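Local coordinates for D-xylonate dehydratase (Caulobacter crescentus, PDB 5OYN), which catalyses the dehydration of D-xylonate to 2-dehydro-3-deoxy-D-arabinonate in D-xylose breakdown, and also dehydrates D-gluconate, using a [2Fe-2S] cluster and magnesium, at residues 462-467 / 574-579; 401-406 / 507-512; 114-119 / 145-150; 279-284 / 313-318. All coordinates share one frame; numbering follows the deposited sequence.

Interaction 1 of 4, residues 462-467 / 574-579; sequences AGPIGW and SQLDTG
Pro464 presents the outer atoms of its ring to 574-579. Its CB lies 3.6 Å from the backbone oxygen Ser574 O, while Pro464 CG touches Leu576 CG at 3.8 Å. Leu576 crosses the proline obliquely: with CG anti to the carbonyl carbon (chi1 -49°), its branch swings round so that CG and CD2 rest on Pro464 CG and CD1 approaches Pro464 CD. An alanine in place of Pro464 would lose CG and CD, and with them the contact to Leu576, and would probably loosen the packing of the two loops. Ile465 and Gln575 instead meet at about a right angle. The glutamine chain bends at chi2 (-83°) and brings NE2 to 3.7 Å from Ile465 CG1, an amide nitrogen set against a methylene. No hydrogen bond joins the segments directly; Glu513 bridges them, its OE2 accepting from Gln575 NE2 and Ile465 N, and its OE1 from Gly466 N. Each loop is also braced internally: Trp467 N binds Gly463 O at 3.2 Å, and Gln575 O accepts from the hydroxyl Ser574 OG (2.8 Å) and from the backbone Thr578 N, closing the turn around the 3-10 residues 576-577. The side chain of Leu576 is about 12 Å from the bound magnesium ion, so the contact lies near the metal site without being part of it. Segment 462-467 follows strand 455-460 of the mixed sheet and 574-579 follows helix 564-572, whose Arg570 binds Ile465 O; Leu576 also packs on Pro291 of helix 289-299 and Asn509 of strand 507-511.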
loop_
_atom_site.group_PDB
_atom_site.type_symbol
_atom_site.label_atom_id
_atom_site.label_comp_id
_atom_site.label_asym_id
_atom_site.label_seq_id
_atom_site.Cartn_x
_atom_site.Cartn_y
_atom_site.Cartn_z
ATOM N N ALA A 462 7.485 -5.454 41.777
ATOM C CA ALA A 462 7.147 -5.607 40.369
ATOM C C ALA A 462 5.658 -5.400 40.106
ATOM O O ALA A 462 5.126 -5.893 39.102
ATOM C CB ALA A 462 7.598 -6.978 39.860
ATOM N N GLY A 463 4.979 -4.667 40.972
ATOM C CA GLY A 463 3.575 -4.419 40.781
ATOM C C GLY A 463 3.342 -3.129 40.038
ATOM O O GLY A 463 4.285 -2.443 39.621
ATOM N N PRO A 464 2.066 -2.773 39.864
ATOM C CA PRO A 464 1.727 -1.549 39.119
ATOM C C PRO A 464 2.456 -0.308 39.594
ATOM O O PRO A 464 2.750 0.582 38.781
ATOM C CB PRO A 464 0.213 -1.420 39.331
ATOM C CG PRO A 464 -0.257 -2.828 39.580
ATOM C CD PRO A 464 0.885 -3.593 40.186
ATOM N N ILE A 465 2.760 -0.215 40.886
ATOM C CA ILE A 465 3.409 0.974 41.425
ATOM C C ILE A 465 4.916 0.789 41.493
ATOM O O ILE A 465 5.680 1.704 41.165
ATOM C CB ILE A 465 2.817 1.309 42.813
ATOM C CG1 ILE A 465 1.291 1.437 42.743
ATOM C CG2 ILE A 465 3.435 2.575 43.378
ATOM C CD1 ILE A 465 0.809 2.641 41.957
ATOM N N GLY A 466 5.359 -0.399 41.896
ATOM C CA GLY A 466 6.775 -0.598 42.154
ATOM C C GLY A 466 7.640 -0.502 40.910
ATOM O O GLY A 466 8.746 0.050 40.956
ATOM N N TRP A 467 7.147 -1.025 39.774
ATOM C CA TRP A 467 8.013 -1.240 38.618
ATOM C C TRP A 467 8.355 0.038 37.844
ATOM O O TRP A 467 9.543 0.286 37.581
ATOM C CB TRP A 467 7.386 -2.280 37.694
ATOM C CG TRP A 467 8.376 -2.884 36.741
ATOM C CD1 TRP A 467 8.508 -2.606 35.413
ATOM C CD2 TRP A 467 9.383 -3.856 37.047
ATOM N NE1 TRP A 467 9.529 -3.343 34.874
ATOM C CE2 TRP A 467 10.083 -4.121 35.855
ATOM C CE3 TRP A 467 9.760 -4.526 38.212
ATOM C CZ2 TRP A 467 11.136 -5.033 35.792
ATOM C CZ3 TRP A 467 10.807 -5.435 38.147
ATOM C CH2 TRP A 467 11.483 -5.677 36.945
ATOM N N SER A 574 -4.746 1.493 39.910
ATOM C CA SER A 574 -5.166 0.574 40.955
ATOM C C SER A 574 -4.211 -0.614 41.038
ATOM O O SER A 574 -3.209 -0.690 40.330
ATOM C CB SER A 574 -6.587 0.094 40.685
ATOM O OG SER A 574 -6.587 -1.131 39.972
ATOM N N GLN A 575 -4.525 -1.566 41.898
ATOM C CA GLN A 575 -3.773 -2.809 41.909
ATOM C C GLN A 575 -4.454 -3.831 41.008
ATOM O O GLN A 575 -5.627 -3.688 40.641
ATOM C CB GLN A 575 -3.635 -3.361 43.332
ATOM C CG GLN A 575 -2.921 -2.437 44.285
ATOM C CD GLN A 575 -1.412 -2.567 44.176
ATOM O OE1 GLN A 575 -0.832 -3.587 44.570
ATOM N NE2 GLN A 575 -0.765 -1.536 43.619
ATOM N N LEU A 576 -3.694 -4.879 40.651
ATOM C CA LEU A 576 -4.223 -5.904 39.753
ATOM C C LEU A 576 -5.391 -6.671 40.356
ATOM O O LEU A 576 -6.119 -7.345 39.614
ATOM C CB LEU A 576 -3.111 -6.875 39.330
ATOM C CG LEU A 576 -1.828 -6.191 38.837
ATOM C CD1 LEU A 576 -0.670 -7.173 38.755
ATOM C CD2 LEU A 576 -2.058 -5.458 37.474
ATOM N N ASP A 577 -5.580 -6.586 41.676
ATOM C CA ASP A 577 -6.817 -7.048 42.296
ATOM C C ASP A 577 -8.029 -6.532 41.518
ATOM O O ASP A 577 -8.934 -7.298 41.175
ATOM C CB ASP A 577 -6.857 -6.615 43.784
ATOM C CG ASP A 577 -7.073 -5.078 43.988
ATOM O OD1 ASP A 577 -6.144 -4.384 44.473
ATOM O OD2 ASP A 577 -8.182 -4.563 43.694
ATOM N N THR A 578 -8.045 -5.230 41.219
ATOM C CA THR A 578 -9.118 -4.588 40.469
ATOM C C THR A 578 -8.648 -4.135 39.090
ATOM O O THR A 578 -9.140 -3.136 38.558
ATOM C CB THR A 578 -9.702 -3.399 41.239
ATOM O OG1 THR A 578 -8.656 -2.709 41.948
ATOM C CG2 THR A 578 -10.812 -3.861 42.215
ATOM N N GLY A 579 -7.673 -4.848 38.523
ATOM C CA GLY A 579 -7.357 -4.734 37.114
ATOM C C GLY A 579 -6.397 -3.634 36.723
ATOM O O GLY A 579 -6.419 -3.209 35.563
#

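Interaction 2 of 4, residues 401-406 / 507-512; sequences FAIMKS and ILNASP
Ala402 is the small bump at the centre of this antiparallel pair. Its CB fits a shallow hollow on 507-511 lined by Leu508 O (3.3 Å from Ala402 CB), Ile507 CG2 (3.7 Å from the same CB) and, further along, the methyl of Ala510. The hollow lies at a beta bulge: Phe401 pairs with Ser511 and Ile403 with Leu508, so the single residue Ala402 faces two, Asn509 and Ala510. Asn509 takes up the extra length with a positive phi (63°). Backbone bonds hold the strands on both sides of the bulge, Ser511 N to Phe401 O at 2.9 Å and Leu508 N to Ile403 O at 2.7 Å, each nearly along the C=O axis and each answered by a return bond. On the face of Phe401, Ile403 and Leu508, Ile403 crosses Asn509 obliquely, placing CD1 3.6 Å from Asn509 ND2. Asn509 O, which accepts from Ser511 OG, lies off the edge of the Phe401 ring, near its plane. On the other face Met404, with CG anti to its backbone N (chi1 -160°), slants across Ile507 and sets CG 3.6 Å from Ile507 CG1. Strand 401-404 is the middle one of a three-stranded antiparallel sheet, between 392-393 and 507-511; Gln290 of helix 289-299 touches Phe401 and Ile403 and accepts from Asn509 ND2.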
loop_
_atom_site.group_PDB
_atom_site.type_symbol
_atom_site.label_atom_id
_atom_site.label_comp_id
_atom_site.label_asym_id
_atom_site.label_seq_id
_atom_site.Cartn_x
_atom_site.Cartn_y
_atom_site.Cartn_z
ATOM N N PHE A 401 -5.017 -11.067 47.925
ATOM C CA PHE A 401 -5.421 -11.754 46.706
ATOM C C PHE A 401 -4.183 -12.071 45.882
ATOM O O PHE A 401 -3.249 -11.266 45.808
ATOM C CB PHE A 401 -6.411 -10.906 45.890
ATOM C CG PHE A 401 -6.728 -11.471 44.527
ATOM C CD1 PHE A 401 -7.844 -12.273 44.342
ATOM C CD2 PHE A 401 -5.925 -11.178 43.424
ATOM C CE1 PHE A 401 -8.151 -12.798 43.099
ATOM C CE2 PHE A 401 -6.221 -11.703 42.167
ATOM C CZ PHE A 401 -7.340 -12.517 42.006
ATOM N N ALA A 402 -4.187 -13.252 45.274
ATOM C CA ALA A 402 -3.216 -13.668 44.273
ATOM C C ALA A 402 -3.803 -14.896 43.609
ATOM O O ALA A 402 -4.756 -15.480 44.120
ATOM C CB ALA A 402 -1.840 -13.973 44.866
ATOM N N ILE A 403 -3.252 -15.269 42.452
ATOM C CA ILE A 403 -3.715 -16.455 41.742
ATOM C C ILE A 403 -2.518 -17.320 41.386
ATOM O O ILE A 403 -1.396 -16.827 41.212
ATOM C CB ILE A 403 -4.525 -16.102 40.479
ATOM C CG1 ILE A 403 -3.734 -15.158 39.579
ATOM C CG2 ILE A 403 -5.863 -15.494 40.853
ATOM C CD1 ILE A 403 -4.385 -14.960 38.236
ATOM N N MET A 404 -2.767 -18.623 41.285
ATOM C CA MET A 404 -1.742 -19.601 40.957
ATOM C C MET A 404 -2.111 -20.292 39.654
ATOM O O MET A 404 -3.283 -20.605 39.422
ATOM C CB MET A 404 -1.587 -20.628 42.070
ATOM C CG MET A 404 -0.263 -21.377 42.070
ATOM S SD MET A 404 -0.467 -23.002 42.816
ATOM C CE MET A 404 1.138 -23.750 42.562
ATOM N N LYS A 405 -1.117 -20.519 38.791
ATOM C CA LYS A 405 -1.384 -21.149 37.497
ATOM C C LYS A 405 -1.510 -22.648 37.719
ATOM O O LYS A 405 -0.534 -23.394 37.691
ATOM C CB LYS A 405 -0.303 -20.819 36.475
ATOM C CG LYS A 405 -0.841 -20.818 35.027
ATOM C CD LYS A 405 0.102 -20.158 33.995
ATOM C CE LYS A 405 -0.248 -20.617 32.573
ATOM N NZ LYS A 405 0.277 -19.744 31.462
ATOM N N SER A 406 -2.743 -23.097 37.945
ATOM C CA SER A 406 -2.966 -24.509 38.215
ATOM C C SER A 406 -2.730 -25.361 36.981
ATOM O O SER A 406 -2.314 -26.519 37.108
ATOM C CB SER A 406 -4.391 -24.725 38.717
ATOM O OG SER A 406 -4.786 -23.649 39.546
ATOM N N ILE A 507 2.585 -18.199 41.885
ATOM C CA ILE A 507 1.583 -17.418 42.596
ATOM C C ILE A 507 1.794 -15.956 42.215
ATOM O O ILE A 507 2.850 -15.374 42.497
ATOM C CB ILE A 507 1.677 -17.636 44.115
ATOM C CG1 ILE A 507 1.195 -19.039 44.460
ATOM C CG2 ILE A 507 0.814 -16.619 44.865
ATOM C CD1 ILE A 507 2.119 -19.773 45.387
ATOM N N LEU A 508 0.786 -15.360 41.582
ATOM C CA LEU A 508 0.981 -14.157 40.787
ATOM C C LEU A 508 -0.005 -13.076 41.174
ATOM O O LEU A 508 -1.048 -13.344 41.774
ATOM C CB LEU A 508 0.794 -14.433 39.290
ATOM C CG LEU A 508 1.806 -15.384 38.696
ATOM C CD1 LEU A 508 1.074 -16.473 37.966
ATOM C CD2 LEU A 508 2.695 -14.603 37.770
ATOM N N ASN A 509 0.332 -11.852 40.755
ATOM C CA ASN A 509 -0.551 -10.686 40.834
ATOM C C ASN A 509 -0.899 -10.338 42.278
ATOM O O ASN A 509 -2.005 -9.861 42.561
ATOM C CB ASN A 509 -1.834 -10.896 40.014
ATOM C CG ASN A 509 -1.557 -11.308 38.574
ATOM O OD1 ASN A 509 -0.446 -11.138 38.060
ATOM N ND2 ASN A 509 -2.575 -11.851 37.912
ATOM N N ALA A 510 0.041 -10.574 43.195
ATOM C CA ALA A 510 -0.245 -10.445 44.618
ATOM C C ALA A 510 -0.597 -9.005 44.953
ATOM O O ALA A 510 0.205 -8.093 44.730
ATOM C CB ALA A 510 0.951 -10.910 45.448
ATOM N N SER A 511 -1.808 -8.805 45.467
ATOM C CA SER A 511 -2.305 -7.497 45.852
ATOM C C SER A 511 -2.673 -7.489 47.334
ATOM O O SER A 511 -3.232 -8.472 47.838
ATOM C CB SER A 511 -3.527 -7.102 45.007
ATOM O OG SER A 511 -3.348 -7.487 43.661
ATOM N N PRO A 512 -2.353 -6.407 48.067
ATOM C CA PRO A 512 -1.640 -5.258 47.501
ATOM C C PRO A 512 -0.141 -5.519 47.413
ATOM O O PRO A 512 0.408 -6.277 48.221
ATOM C CB PRO A 512 -1.948 -4.119 48.486
ATOM C CG PRO A 512 -2.491 -4.799 49.753
ATOM C CD PRO A 512 -2.567 -6.273 49.521
#

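Interaction 3 of 4, residues 114-119 / 145-150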
loop_
_atom_site.group_PDB
_atom_site.type_symbol
_atom_site.label_atom_id
_atom_site.label_comp_id
_atom_site.label_asym_id
_atom_site.label_seq_id
_atom_site.Cartn_x
_atom_site.Cartn_y
_atom_site.Cartn_z
ATOM N N LEU A 114 -2.827 3.997 28.802
ATOM C CA LEU A 114 -2.521 5.134 27.935
ATOM C C LEU A 114 -3.194 4.993 26.575
ATOM O O LEU A 114 -3.733 5.962 26.034
ATOM C CB LEU A 114 -1.009 5.281 27.780
ATOM C CG LEU A 114 -0.502 6.370 26.829
ATOM C CD1 LEU A 114 -1.074 7.732 27.154
ATOM C CD2 LEU A 114 1.021 6.416 26.833
ATOM N N SER A 115 -3.166 3.797 25.998
ATOM C CA SER A 115 -3.886 3.574 24.753
ATOM C C SER A 115 -5.387 3.733 24.968
ATOM O O SER A 115 -6.087 4.315 24.130
ATOM C CB SER A 115 -3.534 2.187 24.209
ATOM O OG SER A 115 -4.206 1.887 23.002
ATOM N N TYR A 116 -5.892 3.244 26.103
ATOM C CA TYR A 116 -7.301 3.399 26.453
ATOM C C TYR A 116 -7.733 4.861 26.382
ATOM O O TYR A 116 -8.726 5.199 25.728
ATOM C CB TYR A 116 -7.544 2.832 27.858
ATOM C CG TYR A 116 -8.827 3.321 28.504
ATOM C CD1 TYR A 116 -10.055 2.757 28.167
ATOM C CD2 TYR A 116 -8.815 4.350 29.446
ATOM C CE1 TYR A 116 -11.234 3.207 28.743
ATOM C CE2 TYR A 116 -9.994 4.813 30.025
ATOM C CZ TYR A 116 -11.196 4.235 29.669
ATOM O OH TYR A 116 -12.369 4.677 30.238
ATOM N N LEU A 117 -6.993 5.744 27.061
ATOM C CA LEU A 117 -7.338 7.162 27.094
ATOM C C LEU A 117 -7.495 7.714 25.697
ATOM O O LEU A 117 -8.504 8.348 25.374
ATOM C CB LEU A 117 -6.264 7.953 27.842
ATOM C CG LEU A 117 -6.141 7.651 29.336
ATOM C CD1 LEU A 117 -4.820 8.154 29.920
ATOM C CD2 LEU A 117 -7.341 8.234 30.068
ATOM N N GLY A 118 -6.493 7.473 24.849
ATOM C CA GLY A 118 -6.499 8.037 23.513
ATOM C C GLY A 118 -7.588 7.471 22.634
ATOM O O GLY A 118 -8.116 8.174 21.768
ATOM N N LEU A 119 -7.959 6.206 22.837
ATOM C CA LEU A 119 -9.020 5.672 21.995
ATOM C C LEU A 119 -10.367 6.318 22.324
ATOM O O LEU A 119 -11.124 6.664 21.402
ATOM C CB LEU A 119 -9.084 4.153 22.109
ATOM C CG LEU A 119 -9.985 3.463 21.076
ATOM C CD1 LEU A 119 -9.829 4.030 19.674
ATOM C CD2 LEU A 119 -9.707 1.981 21.054
ATOM N N ILE A 145 -11.302 -2.918 24.019
ATOM C CA ILE A 145 -12.637 -3.137 24.571
ATOM C C ILE A 145 -12.938 -2.144 25.688
ATOM O O ILE A 145 -14.023 -1.547 25.729
ATOM C CB ILE A 145 -12.782 -4.592 25.038
ATOM C CG1 ILE A 145 -12.581 -5.511 23.828
ATOM C CG2 ILE A 145 -14.128 -4.787 25.704
ATOM C CD1 ILE A 145 -12.665 -6.959 24.145
ATOM N N MET A 146 -11.983 -1.927 26.593
ATOM C CA MET A 146 -12.166 -0.917 27.633
ATOM C C MET A 146 -12.601 0.424 27.043
ATOM O O MET A 146 -13.584 1.027 27.487
ATOM C CB MET A 146 -10.878 -0.755 28.436
ATOM C CG MET A 146 -10.646 -1.880 29.416
ATOM S SD MET A 146 -8.944 -1.978 30.002
ATOM C CE MET A 146 -8.569 -0.263 30.364
ATOM N N ALA A 147 -11.898 0.889 26.011
ATOM C CA ALA A 147 -12.197 2.197 25.441
ATOM C C ALA A 147 -13.549 2.206 24.747
ATOM O O ALA A 147 -14.309 3.174 24.868
ATOM C CB ALA A 147 -11.091 2.604 24.468
ATOM N N ALA A 148 -13.864 1.150 24.000
ATOM C CA ALA A 148 -15.144 1.133 23.305
ATOM C C ALA A 148 -16.317 1.149 24.282
ATOM O O ALA A 148 -17.360 1.732 23.970
ATOM C CB ALA A 148 -15.236 -0.078 22.374
ATOM N N THR A 149 -16.181 0.525 25.465
ATOM C CA THR A 149 -17.347 0.488 26.342
ATOM C C THR A 149 -17.541 1.815 27.067
ATOM O O THR A 149 -18.679 2.278 27.202
ATOM C CB THR A 149 -17.270 -0.666 27.351
ATOM O OG1 THR A 149 -16.424 -0.303 28.440
ATOM C CG2 THR A 149 -16.743 -1.915 26.720
ATOM N N THR A 150 -16.453 2.442 27.532
ATOM C CA THR A 150 -16.559 3.772 28.127
ATOM C C THR A 150 -17.348 4.705 27.227
ATOM O O THR A 150 -18.232 5.436 27.684
ATOM C CB THR A 150 -15.172 4.357 28.394
ATOM O OG1 THR A 150 -14.503 3.594 29.407
ATOM C CG2 THR A 150 -15.285 5.793 28.858
#
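The Tyr116 ring turns its edge to helix 141-151: Ala147 N and Thr150 OG1 lie at that edge in the plane of the ring, with CD1 3.4 Å from Ala147 N and CE1 3.4 Å from Met146 O. The ring of His299, from helix 289-299, meets it with the planes at about 50°, and Pro564 of the second subunit also packs on the tyrosine. CG stands anti to the backbone N (chi1 161°), which sends the ring across to the neighbouring helix, where the hydroxyl OH and Thr150 OG1 share a hydrogen bond of 2.5 Å. Helices 109-125 and 141-151 flank strand 130-135 in sequence, a helix-strand-helix unit of the alpha/beta domain built on the parallel sheet; the two segments run in similar directions, their axes 8.4 Å apart and inclined by 34°. Replacing Tyr116 by a leucine would remove the ring and hydroxyl, and would probably cost the link to Thr150 and uncover part of Met146 and Ala147. Met146 crosses the ring at about a right angle, CB lying 3.6 Å from Tyr116 CD1. One turn on, Leu119 lays CB on the methyl of Ala147, CB to CB 3.5 Å.

Interaction 4 of 4, residues 279-284 / 313-318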
loop_
_atom_site.group_PDB
_atom_site.type_symbol
_atom_site.label_atom_id
_atom_site.label_comp_id
_atom_site.label_asym_id
_atom_site.label_seq_id
_atom_site.Cartn_x
_atom_site.Cartn_y
_atom_site.Cartn_z
ATOM N N LEU A 279 -14.064 -20.014 30.071
ATOM C CA LEU A 279 -13.229 -20.356 28.931
ATOM C C LEU A 279 -11.751 -20.264 29.282
ATOM O O LEU A 279 -10.971 -21.167 28.948
ATOM C CB LEU A 279 -13.556 -19.450 27.755
ATOM C CG LEU A 279 -12.514 -19.583 26.655
ATOM C CD1 LEU A 279 -12.791 -20.832 25.836
ATOM C CD2 LEU A 279 -12.575 -18.349 25.833
ATOM N N VAL A 280 -11.349 -19.194 29.973
ATOM C CA VAL A 280 -9.939 -19.050 30.321
ATOM C C VAL A 280 -9.421 -20.302 31.010
ATOM O O VAL A 280 -8.317 -20.777 30.716
ATOM C CB VAL A 280 -9.720 -17.811 31.198
ATOM C CG1 VAL A 280 -8.271 -17.768 31.659
ATOM C CG2 VAL A 280 -10.094 -16.576 30.439
ATOM N N ALA A 281 -10.220 -20.877 31.918
ATOM C CA ALA A 281 -9.719 -21.989 32.719
ATOM C C ALA A 281 -9.615 -23.263 31.891
ATOM O O ALA A 281 -8.606 -23.979 31.974
ATOM C CB ALA A 281 -10.613 -22.208 33.935
ATOM N N ALA A 282 -10.646 -23.558 31.086
ATOM C CA ALA A 282 -10.652 -24.767 30.263
ATOM C C ALA A 282 -9.558 -24.755 29.201
ATOM O O ALA A 282 -9.117 -25.830 28.767
ATOM C CB ALA A 282 -12.013 -24.937 29.584
ATOM N N ALA A 283 -9.118 -23.566 28.777
ATOM C CA ALA A 283 -8.137 -23.404 27.719
ATOM C C ALA A 283 -6.710 -23.296 28.231
ATOM O O ALA A 283 -5.810 -23.030 27.438
ATOM C CB ALA A 283 -8.461 -22.159 26.889
ATOM N N GLY A 284 -6.467 -23.485 29.520
ATOM C CA GLY A 284 -5.121 -23.261 30.015
ATOM C C GLY A 284 -4.640 -21.844 29.803
ATOM O O GLY A 284 -3.437 -21.618 29.618
ATOM N N TYR A 313 -12.362 -22.681 39.335
ATOM C CA TYR A 313 -11.167 -23.476 39.632
ATOM C C TYR A 313 -11.315 -24.938 39.192
ATOM O O TYR A 313 -10.358 -25.537 38.684
ATOM C CB TYR A 313 -10.846 -23.398 41.128
ATOM C CG TYR A 313 -9.667 -24.254 41.554
ATOM C CD1 TYR A 313 -8.430 -24.129 40.926
ATOM C CD2 TYR A 313 -9.789 -25.186 42.585
ATOM C CE1 TYR A 313 -7.353 -24.903 41.310
ATOM C CE2 TYR A 313 -8.717 -25.972 42.970
ATOM C CZ TYR A 313 -7.501 -25.822 42.333
ATOM O OH TYR A 313 -6.423 -26.592 42.701
ATOM N N ASP A 314 -12.493 -25.536 39.390
ATOM C CA ASP A 314 -12.683 -26.955 39.106
ATOM C C ASP A 314 -13.086 -27.222 37.658
ATOM O O ASP A 314 -13.745 -28.236 37.382
ATOM C CB ASP A 314 -13.715 -27.559 40.059
ATOM C CG ASP A 314 -15.115 -26.988 39.855
ATOM O OD1 ASP A 314 -15.281 -26.031 39.053
ATOM O OD2 ASP A 314 -16.056 -27.500 40.510
ATOM N N ILE A 315 -12.734 -26.322 36.746
ATOM C CA ILE A 315 -12.851 -26.597 35.313
ATOM C C ILE A 315 -11.631 -27.403 34.873
ATOM O O ILE A 315 -10.492 -26.998 35.168
ATOM C CB ILE A 315 -12.951 -25.298 34.527
ATOM C CG1 ILE A 315 -14.112 -24.435 35.046
ATOM C CG2 ILE A 315 -13.080 -25.601 33.034
ATOM C CD1 ILE A 315 -15.420 -24.642 34.337
ATOM N N PRO A 316 -11.807 -28.534 34.193
ATOM C CA PRO A 316 -10.642 -29.271 33.689
ATOM C C PRO A 316 -10.018 -28.567 32.487
ATOM O O PRO A 316 -10.655 -27.773 31.784
ATOM C CB PRO A 316 -11.217 -30.631 33.291
ATOM C CG PRO A 316 -12.663 -30.362 32.978
ATOM C CD PRO A 316 -13.085 -29.143 33.788
ATOM N N LEU A 317 -8.739 -28.866 32.269
ATOM C CA LEU A 317 -7.989 -28.355 31.128
ATOM C C LEU A 317 -8.271 -29.230 29.916
ATOM O O LEU A 317 -8.018 -30.437 29.955
ATOM C CB LEU A 317 -6.495 -28.352 31.443
ATOM C CG LEU A 317 -5.576 -28.158 30.241
ATOM C CD1 LEU A 317 -5.697 -26.732 29.705
ATOM C CD2 LEU A 317 -4.137 -28.501 30.594
ATOM N N ILE A 318 -8.782 -28.644 28.834
ATOM C CA ILE A 318 -9.171 -29.445 27.677
ATOM C C ILE A 318 -8.438 -29.100 26.387
ATOM O O ILE A 318 -8.543 -29.877 25.428
ATOM C CB ILE A 318 -10.695 -29.414 27.440
ATOM C CG1 ILE A 318 -11.229 -27.989 27.464
ATOM C CG2 ILE A 318 -11.401 -30.289 28.466
ATOM C CD1 ILE A 318 -12.654 -27.911 26.948
#
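This is a buried contact between the C-terminal end of helix 270-282 and the extended loop after helix 306-312, joined by one backbone hydrogen bond and by alanine methyls of the helix packed against branched apolar side chains of the loop. Ile318 N gives a straight bond of 2.8 Å to Ala282 O, in the carbonyl plane, so a carbonyl of the last helical turn is taken up by the loop. Next to it Ala282 CA approaches Pro316 O at 3.4 Å in a CA-H...O contact. The methyl of Ala282 sits between two isoleucines, 3.7 Å from Ile315 CG2 and 3.8 Å from Ile318 CG1. Ile318 reaches it with CG1 between the backbone N and the carbonyl carbon (chi1 49°). Ala281 adds its own methyl, which faces Ile315 CB. Leu317, with CG anti to the backbone N, brings CD1 to 3.3 Å from Gly284 N, in the space a side chain on that glycine would claim. Helix 337-347 covers the isoleucines through Leu345 and Val341. The helix stops in a Schellman motif: Gly284, at positive phi (60°), is the C-prime residue and its N binds Ala281 O at 3.3 Å, while the N-H of the residue after it goes to Val280 O.

In the fold
All four contacts are buried. Interactions 1 and 2 lie in the C-terminal family region and touch, their segments alternating along the chain: Asp577 N gives a weak hydrogen bond to Ser511 OG, and Leu576 lies beside Asn509. Interactions 3 and 4 belong to the N-terminal region, on opposite sides of the chain's centre, with centres about 29 Å apart. Interaction 4 touches interaction 2 where Tyr313 packs on Ser406, one point at which segments of the two family regions meet. Helix 289-299 borders interactions 1, 2 and 3 and also packs on Val280 of interaction 4. Strand pairing makes interaction 2 rich in backbone bonds; interaction 4 has one, interaction 3 a hydroxyl pair, and interaction 1 pairs apolar contact with bridging by Glu513.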